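Local coordinates for protein flavodoxin (Streptococcus pneumoniae serotype 4, PDB 5LJL) that binds FMN and probably serves as a low-potential electron donor to a number of redox enzymes, at residues Glu137-Ala140 with Glu141-Ala145; Ala44-Phe47 with Leu48-Asp51; Glu98-Lys101 with Ala102-Asp105; Glu68-Asp71 with Phe72-Leu76. All coordinates share one frame; numbering follows the deposited sequence.

Contact 1 of 4, residues Glu137-Ala140 with Glu141-Ala145; sequences EQFA and EELAA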
loop_
_atom_site.group_PDB
_atom_site.type_symbol
_atom_site.label_atom_id
_atom_site.label_comp_id
_atom_site.label_asym_id
_atom_site.label_seq_id
_atom_site.Cartn_x
_atom_site.Cartn_y
_atom_site.Cartn_z
ATOM N N GLU A 137 3.512 2.807 11.666
ATOM C CA GLU A 137 3.581 4.247 12.034
ATOM C C GLU A 137 4.895 4.911 11.592
ATOM O O GLU A 137 4.862 6.024 11.011
ATOM C CB GLU A 137 3.289 4.456 13.523
ATOM C CG GLU A 137 1.783 4.230 13.869
ATOM C CD GLU A 137 1.530 4.349 15.362
ATOM O OE1 GLU A 137 2.496 4.466 16.132
ATOM O OE2 GLU A 137 0.343 4.396 15.715
ATOM N N GLN A 138 6.024 4.220 11.707
ATOM C CA GLN A 138 7.291 4.764 11.248
ATOM C C GLN A 138 7.316 4.939 9.730
ATOM O O GLN A 138 7.814 5.964 9.221
ATOM C CB GLN A 138 8.461 3.948 11.707
ATOM C CG GLN A 138 8.642 3.930 13.229
ATOM C CD GLN A 138 9.582 2.823 13.615
ATOM O OE1 GLN A 138 9.438 1.671 13.225
ATOM N NE2 GLN A 138 10.565 3.176 14.402
ATOM N N PHE A 139 6.743 3.950 9.022
ATOM C CA PHE A 139 6.515 4.062 7.539
ATOM C C PHE A 139 5.724 5.316 7.180
ATOM O O PHE A 139 6.137 6.085 6.334
ATOM C CB PHE A 139 5.808 2.749 7.138
ATOM C CG PHE A 139 5.231 2.697 5.768
ATOM C CD1 PHE A 139 5.936 2.185 4.687
ATOM C CD2 PHE A 139 3.925 3.106 5.561
ATOM C CE1 PHE A 139 5.321 2.071 3.443
ATOM C CE2 PHE A 139 3.345 3.015 4.320
ATOM C CZ PHE A 139 4.046 2.484 3.252
ATOM N N ALA A 140 4.554 5.543 7.805
ATOM C CA ALA A 140 3.753 6.728 7.530
ATOM C C ALA A 140 4.500 8.005 7.853
ATOM O O ALA A 140 4.486 8.973 7.090
ATOM C CB ALA A 140 2.446 6.630 8.342
ATOM N N GLU A 141 5.224 8.003 8.981
ATOM C CA GLU A 141 5.952 9.238 9.423
ATOM C C GLU A 141 7.105 9.580 8.426
ATOM O O GLU A 141 7.366 10.768 8.134
ATOM C CB GLU A 141 6.503 9.039 10.841
ATOM C CG GLU A 141 5.421 8.992 11.903
ATOM C CD GLU A 141 5.714 8.190 13.138
ATOM O OE1 GLU A 141 6.883 7.883 13.408
ATOM O OE2 GLU A 141 4.760 7.965 13.950
ATOM N N GLU A 142 7.777 8.553 7.867
ATOM C CA GLU A 142 8.825 8.773 6.872
ATOM C C GLU A 142 8.223 9.314 5.562
ATOM O O GLU A 142 8.753 10.237 4.988
ATOM C CB GLU A 142 9.676 7.508 6.667
ATOM C CG GLU A 142 10.763 7.716 5.619
ATOM C CD GLU A 142 11.759 6.612 5.502
ATOM O OE1 GLU A 142 11.453 5.525 6.007
ATOM O OE2 GLU A 142 12.890 6.895 4.990
ATOM N N LEU A 143 7.092 8.760 5.103
ATOM C CA LEU A 143 6.425 9.349 3.935
ATOM C C LEU A 143 5.999 10.796 4.106
ATOM O O LEU A 143 6.165 11.638 3.197
ATOM C CB LEU A 143 5.194 8.482 3.584
ATOM C CG LEU A 143 5.443 7.033 3.131
ATOM C CD1 LEU A 143 4.095 6.400 2.777
ATOM C CD2 LEU A 143 6.424 6.932 1.973
ATOM N N ALA A 144 5.393 11.074 5.260
ATOM C CA ALA A 144 5.047 12.445 5.636
ATOM C C ALA A 144 6.307 13.347 5.601
ATOM O O ALA A 144 6.259 14.480 5.112
ATOM C CB ALA A 144 4.351 12.504 6.988
ATOM N N ALA A 145 7.413 12.897 6.159
ATOM C CA ALA A 145 8.631 13.705 6.168
ATOM C C ALA A 145 9.073 14.157 4.727
ATOM O O ALA A 145 9.663 15.225 4.551
ATOM C CB ALA A 145 9.757 12.954 6.856
HETATM O O HOH W 1 5.260 6.424 16.018
#
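Phe139 offers one face of its ring to the CD1 methyl of Leu143, one helical turn further on. This is a CH-pi contact on the amphipathic C-terminal helix 130-146 of the flavodoxin fold. Leu143 CD1 sits 4.2 Å from the centroid of the Phe139 ring and 28° off the ring normal, so it lies over the face. Phe139 reaches this place with CG anti to the backbone N (chi1 169°). Leu143 has its CG beside its own N instead, and the two side chains converge at a slant. Both are buried. The Phe139 ring also packs on Val89 and Val122 of the sheet and on Val23 of helix 15-29, while Leu143 touches Ile85 and Ser119. Regular helix bonds run beneath the pair, with Leu143 N 3.1 Å from Phe139 O in a nearly straight bond. On a more open side, the extended Glu141 side chain lies back along the previous turn. Glu141 CG lies 3.1 Å from Glu137 O, which also accepts the bond from Glu141 N. A weak ion pair links Glu141 to Lys26. One water joins the like-charged carboxylates of Glu137 and Glu141. It donates to Glu141 OE2 at 2.6 Å and, weakly, to Glu137 OE1 at 3.4 Å.

Contact 2 of 4, residues Ala44-Phe47 with Leu48-Asp51; sequences ASDF and LEAD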
loop_
_atom_site.group_PDB
_atom_site.type_symbol
_atom_site.label_atom_id
_atom_site.label_comp_id
_atom_site.label_asym_id
_atom_site.label_seq_id
_atom_site.Cartn_x
_atom_site.Cartn_y
_atom_site.Cartn_z
ATOM N N ALA A 44 -6.709 2.859 -10.786
ATOM C CA ALA A 44 -5.251 3.107 -10.541
ATOM C C ALA A 44 -4.885 4.550 -10.928
ATOM O O ALA A 44 -4.074 5.231 -10.252
ATOM C CB ALA A 44 -4.380 2.083 -11.269
ATOM N N SER A 45 -5.466 5.065 -12.020
ATOM C CA SER A 45 -5.159 6.410 -12.489
ATOM C C SER A 45 -5.485 7.538 -11.515
ATOM O O SER A 45 -4.948 8.678 -11.650
ATOM C CB SER A 45 -5.789 6.659 -13.886
ATOM O OG SER A 45 -7.188 6.596 -13.793
ATOM N N ASP A 46 -6.306 7.280 -10.508
ATOM C CA ASP A 46 -6.574 8.251 -9.464
ATOM C C ASP A 46 -5.287 8.658 -8.767
ATOM O O ASP A 46 -5.209 9.763 -8.237
ATOM C CB ASP A 46 -7.579 7.802 -8.421
ATOM C CG ASP A 46 -8.911 7.379 -8.995
ATOM O OD1 ASP A 46 -9.638 6.764 -8.190
ATOM O OD2 ASP A 46 -9.224 7.675 -10.180
ATOM N N PHE A 47 -4.284 7.791 -8.786
ATOM C CA PHE A 47 -2.934 8.148 -8.251
ATOM C C PHE A 47 -2.306 9.406 -8.861
ATOM O O PHE A 47 -1.485 10.076 -8.161
ATOM C CB PHE A 47 -1.973 6.952 -8.368
ATOM C CG PHE A 47 -2.223 5.818 -7.339
ATOM C CD1 PHE A 47 -2.706 6.052 -6.053
ATOM C CD2 PHE A 47 -1.810 4.495 -7.660
ATOM C CE1 PHE A 47 -2.864 4.997 -5.144
ATOM C CE2 PHE A 47 -1.945 3.429 -6.708
ATOM C CZ PHE A 47 -2.463 3.730 -5.462
ATOM N N LEU A 48 -2.630 9.702 -10.128
ATOM C CA LEU A 48 -2.116 10.979 -10.720
ATOM C C LEU A 48 -2.446 12.202 -9.918
ATOM O O LEU A 48 -1.700 13.184 -9.981
ATOM C CB LEU A 48 -2.567 11.154 -12.164
ATOM C CG LEU A 48 -2.002 10.088 -13.128
ATOM C CD1 LEU A 48 -2.755 9.963 -14.455
ATOM C CD2 LEU A 48 -0.499 10.263 -13.311
ATOM N N GLU A 49 -3.581 12.172 -9.221
ATOM C CA GLU A 49 -4.029 13.287 -8.399
ATOM C C GLU A 49 -3.357 13.413 -7.053
ATOM O O GLU A 49 -3.471 14.451 -6.396
ATOM C CB GLU A 49 -5.546 13.231 -8.222
ATOM C CG GLU A 49 -6.279 13.395 -9.549
ATOM C CD GLU A 49 -7.712 12.888 -9.550
ATOM O OE1 GLU A 49 -7.934 11.725 -9.115
ATOM O OE2 GLU A 49 -8.615 13.637 -10.058
ATOM N N ALA A 50 -2.671 12.377 -6.571
ATOM C CA ALA A 50 -2.142 12.407 -5.220
ATOM C C ALA A 50 -0.654 12.715 -5.160
ATOM O O ALA A 50 0.070 12.569 -6.127
ATOM C CB ALA A 50 -2.379 11.073 -4.584
ATOM N N ASP A 51 -0.192 13.085 -3.986
ATOM C CA ASP A 51 1.265 13.249 -3.752
ATOM C C ASP A 51 1.869 11.939 -3.308
ATOM O O ASP A 51 3.066 11.664 -3.604
ATOM C CB ASP A 51 1.465 14.293 -2.690
ATOM C CG ASP A 51 0.835 15.639 -3.080
ATOM O OD1 ASP A 51 -0.122 16.090 -2.385
ATOM O OD2 ASP A 51 1.276 16.214 -4.087
#
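Leu48 and Phe47 bury the most surface here, followed by Asp46, and they meet across a tight run of turns. Leu48 lays its side chain back over the Ser45 carbonyl. Leu48 CB is 3.5 Å from Ser45 O, and CG and CD1 follow alongside the same oxygen. Leu48 N bonds to Ser45 O at 3.0 Å. The donor stands well above the carbonyl plane, 53° out of it. Phe47 sends its ring the other way, into the protein, where it packs on Val8 and Leu76. Its carbonyl stays behind and accepts Ala50 N at 3.0 Å from Phe47 O. Asp46 O takes Glu49 N in the same manner, at 3.1 Å. The Glu49 chain is extended, but with CG beside the backbone N (chi1 -64°) it runs back along the turn and brings Glu49 OE1 to 4.0 Å from Asp46 CB. The two acids are like charges, with Asp46 OD2 4.4 Å from Glu49 OE1, which is probably mildly unfavourable. Lys84 bonds to the carbonyls of Leu48 and Ala50. Successive i to i+3 bonds, each donor above its carbonyl, are the pattern of 3-10-like turns, here in the connection from strand 33-38 to strand 52-56 of the flavodoxin fold.

Contact 3 of 4, residues Glu98-Lys101 with Ala102-Asp105; sequences EFCK and AVDD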
loop_
_atom_site.group_PDB
_atom_site.type_symbol
_atom_site.label_atom_id
_atom_site.label_comp_id
_atom_site.label_asym_id
_atom_site.label_seq_id
_atom_site.Cartn_x
_atom_site.Cartn_y
_atom_site.Cartn_z
ATOM N N GLU A 98 5.130 -18.166 0.240
ATOM C CA GLU A 98 5.231 -16.958 -0.570
ATOM C C GLU A 98 4.727 -15.731 0.247
ATOM O O GLU A 98 3.896 -14.943 -0.218
ATOM C CB GLU A 98 4.414 -17.093 -1.872
ATOM C CG GLU A 98 4.890 -18.189 -2.874
ATOM C CD GLU A 98 6.319 -18.001 -3.389
ATOM O OE1 GLU A 98 6.934 -19.001 -3.828
ATOM O OE2 GLU A 98 6.852 -16.871 -3.361
ATOM N N PHE A 99 5.216 -15.638 1.486
ATOM C CA PHE A 99 4.853 -14.620 2.470
ATOM C C PHE A 99 4.931 -13.230 1.893
ATOM O O PHE A 99 5.996 -12.730 1.549
ATOM C CB PHE A 99 5.799 -14.688 3.689
ATOM C CG PHE A 99 5.488 -13.727 4.779
ATOM C CD1 PHE A 99 4.522 -14.026 5.696
ATOM C CD2 PHE A 99 6.179 -12.522 4.899
ATOM C CE1 PHE A 99 4.266 -13.150 6.742
ATOM C CE2 PHE A 99 5.943 -11.653 5.916
ATOM C CZ PHE A 99 4.955 -11.946 6.822
ATOM N N CYS A 100 3.769 -12.612 1.822
ATOM C CA CYS A 100 3.696 -11.249 1.313
ATOM C C CYS A 100 4.341 -11.051 -0.054
ATOM O O CYS A 100 4.744 -9.910 -0.383
ATOM C CB CYS A 100 4.184 -10.244 2.376
ATOM S SG CYS A 100 3.153 -10.077 3.825
ATOM N N LYS A 101 4.369 -12.059 -0.926
ATOM C CA LYS A 101 4.983 -11.865 -2.234
ATOM C C LYS A 101 4.212 -10.784 -3.025
ATOM O O LYS A 101 4.845 -10.100 -3.804
ATOM C CB LYS A 101 5.111 -13.150 -3.010
ATOM C CG LYS A 101 5.594 -12.942 -4.432
ATOM C CD LYS A 101 6.155 -14.208 -4.953
ATOM C CE LYS A 101 6.525 -14.036 -6.414
ATOM N NZ LYS A 101 7.525 -15.073 -6.782
ATOM N N ALA A 102 2.902 -10.620 -2.829
ATOM C CA ALA A 102 2.191 -9.552 -3.547
ATOM C C ALA A 102 2.748 -8.132 -3.176
ATOM O O ALA A 102 2.683 -7.212 -4.019
ATOM C CB ALA A 102 0.650 -9.612 -3.370
ATOM N N VAL A 103 3.250 -7.963 -1.949
ATOM C CA VAL A 103 3.874 -6.682 -1.502
ATOM C C VAL A 103 5.118 -6.413 -2.380
ATOM O O VAL A 103 5.272 -5.302 -2.965
ATOM C CB VAL A 103 4.204 -6.669 0.039
ATOM C CG1 VAL A 103 5.057 -5.453 0.403
ATOM C CG2 VAL A 103 2.958 -6.834 0.908
ATOM N N ASP A 104 5.949 -7.438 -2.555
ATOM C CA ASP A 104 7.121 -7.339 -3.396
ATOM C C ASP A 104 6.730 -7.047 -4.837
ATOM O O ASP A 104 7.350 -6.202 -5.510
ATOM C CB ASP A 104 7.961 -8.621 -3.327
ATOM C CG ASP A 104 8.729 -8.746 -2.085
ATOM O OD1 ASP A 104 8.765 -7.831 -1.224
ATOM O OD2 ASP A 104 9.338 -9.834 -1.944
ATOM N N ASP A 105 5.701 -7.716 -5.337
ATOM C CA ASP A 105 5.259 -7.495 -6.719
ATOM C C ASP A 105 4.757 -6.074 -6.977
ATOM O O ASP A 105 5.035 -5.490 -8.020
ATOM C CB ASP A 105 4.178 -8.493 -7.072
ATOM C CG ASP A 105 4.683 -9.933 -7.097
ATOM O OD1 ASP A 105 5.908 -10.172 -7.115
ATOM O OD2 ASP A 105 3.790 -10.759 -6.995
#
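Lys101 starts the helix 101-113 and runs outward past Asp105, one turn later. Its CB lies beside Ala102 N. CG is anti to the backbone N (chi1 173°), which takes it to the Asp105 carboxylate: Lys101 CG is 3.8 Å from Asp105 OD2 and nearly as close to OD1. Further out the chain stays extended. Lys101 CE passes 4.0 Å from Asp105 OD1, but Lys101 NZ ends 5.2 Å from Asp105 OD1, too far for a salt bridge. A long salt bridge of 3.9 Å joins Lys101 NZ to Glu98 OE2 instead. Behind the side chain, Lys101 O accepts Asp105 N at 3.0 Å, in the carbonyl plane. Cys100 holds the N-cap position. Cys100 O receives Val103 N at 2.9 Å from above the carbonyl plane, and Cys100 CB meets Val103 CG2 at 3.9 Å. A type II turn from Glu98 to Lys101 leads into this cap. The loop follows strand 85-92, where flavodoxins commonly have a loop bordering the FMN isoalloxazine. Ala102 N bonds to the Thr59 hydroxyl, and Asp104 forms a salt bridge with Lys123. Within this stretch backbone bonds and one apolar contact join turn to helix, while the lysine between two acids probably adds only a loose electrostatic pull.

Contact 4 of 4, residues Glu68-Asp71 with Phe72-Leu76; sequences EMMD and FYEDL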
loop_
_atom_site.group_PDB
_atom_site.type_symbol
_atom_site.label_atom_id
_atom_site.label_comp_id
_atom_site.label_asym_id
_atom_site.label_seq_id
_atom_site.Cartn_x
_atom_site.Cartn_y
_atom_site.Cartn_z
ATOM N N GLU A 68 -8.943 -9.569 -7.282
ATOM C CA GLU A 68 -9.488 -8.241 -7.461
ATOM C C GLU A 68 -8.384 -7.162 -7.715
ATOM O O GLU A 68 -8.697 -6.027 -8.114
ATOM C CB GLU A 68 -10.346 -7.872 -6.230
ATOM C CG GLU A 68 -9.613 -7.818 -4.885
ATOM C CD GLU A 68 -9.554 -9.133 -4.091
ATOM O OE1 GLU A 68 -9.658 -10.196 -4.703
ATOM O OE2 GLU A 68 -9.432 -9.109 -2.819
ATOM N N MET A 69 -7.133 -7.509 -7.441
ATOM C CA MET A 69 -5.971 -6.681 -7.715
ATOM C C MET A 69 -5.425 -6.852 -9.139
ATOM O O MET A 69 -4.672 -5.992 -9.594
ATOM C CB MET A 69 -4.821 -6.854 -6.685
ATOM C CG MET A 69 -5.028 -6.108 -5.376
ATOM S SD MET A 69 -4.909 -4.310 -5.684
ATOM C CE MET A 69 -4.785 -3.696 -4.016
ATOM N N MET A 70 -5.807 -7.899 -9.866
ATOM C CA MET A 70 -5.191 -8.132 -11.182
ATOM C C MET A 70 -5.432 -6.989 -12.165
ATOM O O MET A 70 -4.501 -6.495 -12.766
ATOM C CB MET A 70 -5.628 -9.482 -11.766
ATOM C CG MET A 70 -4.754 -10.628 -11.250
ATOM S SD MET A 70 -5.116 -12.240 -12.108
ATOM C CE MET A 70 -5.423 -11.629 -13.751
ATOM N N ASP A 71 -6.647 -6.518 -12.258
ATOM C CA ASP A 71 -6.973 -5.366 -13.101
ATOM C C ASP A 71 -6.310 -4.042 -12.670
ATOM O O ASP A 71 -5.841 -3.274 -13.464
ATOM C CB ASP A 71 -8.489 -5.148 -13.096
ATOM C CG ASP A 71 -9.109 -5.587 -14.337
ATOM O OD1 ASP A 71 -9.713 -4.702 -14.978
ATOM O OD2 ASP A 71 -8.939 -6.760 -14.738
ATOM N N PHE A 72 -6.288 -3.801 -11.347
ATOM C CA PHE A 72 -5.686 -2.622 -10.767
ATOM C C PHE A 72 -4.154 -2.623 -11.083
ATOM O O PHE A 72 -3.591 -1.620 -11.428
ATOM C CB PHE A 72 -5.967 -2.623 -9.251
ATOM C CG PHE A 72 -5.512 -1.357 -8.574
ATOM C CD1 PHE A 72 -6.328 -0.250 -8.532
ATOM C CD2 PHE A 72 -4.212 -1.254 -8.069
ATOM C CE1 PHE A 72 -5.931 0.932 -7.955
ATOM C CE2 PHE A 72 -3.778 -0.066 -7.503
ATOM C CZ PHE A 72 -4.633 1.039 -7.452
ATOM N N TYR A 73 -3.513 -3.780 -10.894
ATOM C CA TYR A 73 -2.076 -3.940 -11.206
ATOM C C TYR A 73 -1.819 -3.604 -12.691
ATOM O O TYR A 73 -0.832 -2.944 -12.996
ATOM C CB TYR A 73 -1.574 -5.339 -10.857
ATOM C CG TYR A 73 -0.139 -5.704 -11.216
ATOM C CD1 TYR A 73 0.845 -5.691 -10.273
ATOM C CD2 TYR A 73 0.193 -6.158 -12.503
ATOM C CE1 TYR A 73 2.152 -5.997 -10.593
ATOM C CE2 TYR A 73 1.486 -6.492 -12.850
ATOM C CZ TYR A 73 2.467 -6.411 -11.920
ATOM O OH TYR A 73 3.722 -6.811 -12.317
ATOM N N GLU A 74 -2.654 -4.161 -13.581
ATOM C CA GLU A 74 -2.481 -3.910 -15.013
ATOM C C GLU A 74 -2.580 -2.446 -15.331
ATOM O O GLU A 74 -1.736 -1.912 -16.097
ATOM C CB GLU A 74 -3.511 -4.727 -15.868
ATOM C CG GLU A 74 -3.230 -6.230 -15.770
ATOM C CD GLU A 74 -4.319 -7.148 -16.337
ATOM O OE1 GLU A 74 -5.258 -6.629 -16.941
ATOM O OE2 GLU A 74 -4.252 -8.376 -16.155
ATOM N N ASP A 75 -3.620 -1.813 -14.780
ATOM C CA ASP A 75 -3.790 -0.403 -14.993
ATOM C C ASP A 75 -2.636 0.423 -14.426
ATOM O O ASP A 75 -2.129 1.360 -15.112
ATOM C CB ASP A 75 -5.140 0.113 -14.456
ATOM C CG ASP A 75 -6.361 -0.478 -15.165
ATOM O OD1 ASP A 75 -6.206 -1.060 -16.269
ATOM O OD2 ASP A 75 -7.473 -0.416 -14.554
ATOM N N LEU A 76 -2.192 0.079 -13.211
ATOM C CA LEU A 76 -1.074 0.788 -12.610
ATOM C C LEU A 76 0.248 0.642 -13.437
ATOM O O LEU A 76 0.976 1.648 -13.643
ATOM C CB LEU A 76 -0.879 0.310 -11.166
ATOM C CG LEU A 76 0.307 0.847 -10.408
ATOM C CD1 LEU A 76 0.275 2.358 -10.244
ATOM C CD2 LEU A 76 0.416 0.166 -9.043
HETATM O O HOH W 2 -7.228 -4.439 -16.427
#
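Met69 brings its sulfur obliquely to the ring of Phe72. Met69 SD is 3.9 Å from Phe72 CD2 and 4.8 Å from the Phe72 ring centroid. The line from sulfur to centroid is 46° off the ring normal. This is a Met-aromatic contact between two buried side chains that lie side by side and point the same way. The thioether chain is bent at chi2 (-69°), which turns SD toward the ring. Beneath the pair, Tyr73 N bonds to Met69 O at 2.8 Å in a nearly straight line. Both residues lie on helix 67-77, the crossover helix of the beta-alpha-beta unit between strands 52-56 and 85-92. Each touches Val55 on the first of these strands, and Met69 also reaches Phe106 of helix 101-113. Acidic residues lie along the outer side of the helix. The Glu74 side chain lies back along the turn, with Glu74 CG 3.3 Å from Met70 O, the acceptor of its own N-H. Asp75 does the same one residue later: Asp75 CG is 3.3 Å from Asp71 O, which accepts Asp75 N. Asp71 and Glu74 are like charges, with 4.3 Å between Asp71 OD2 and Glu74 OE1. A water donates to Glu74 OE1 at 3.0 Å and more weakly to Asp71 O.

How the contacts relate
The four contacts follow in series along the chain, and none nests in or crosses another. Each closes only a local turn. Contact 2 comes first, in the connection that leads into strand 52-56. Contact 4 follows on the helix after that strand, and contact 3 at the start of the helix after strand 85-92. Contact 1 lies last and packs helix 130-146 on helix 15-29 and on strands 85-92 and 116-125. Contacts 2 and 4 pack together: Ala44 CA is 3.4 Å from Phe72 CE1, and Phe47 meets the same ring. Contact 4 also touches contact 3, through Tyr73 and Asp105. Contact 1 touches none of them. Its centre is about 26 Å from that of contact 4, on the opposite side of the chain's centre.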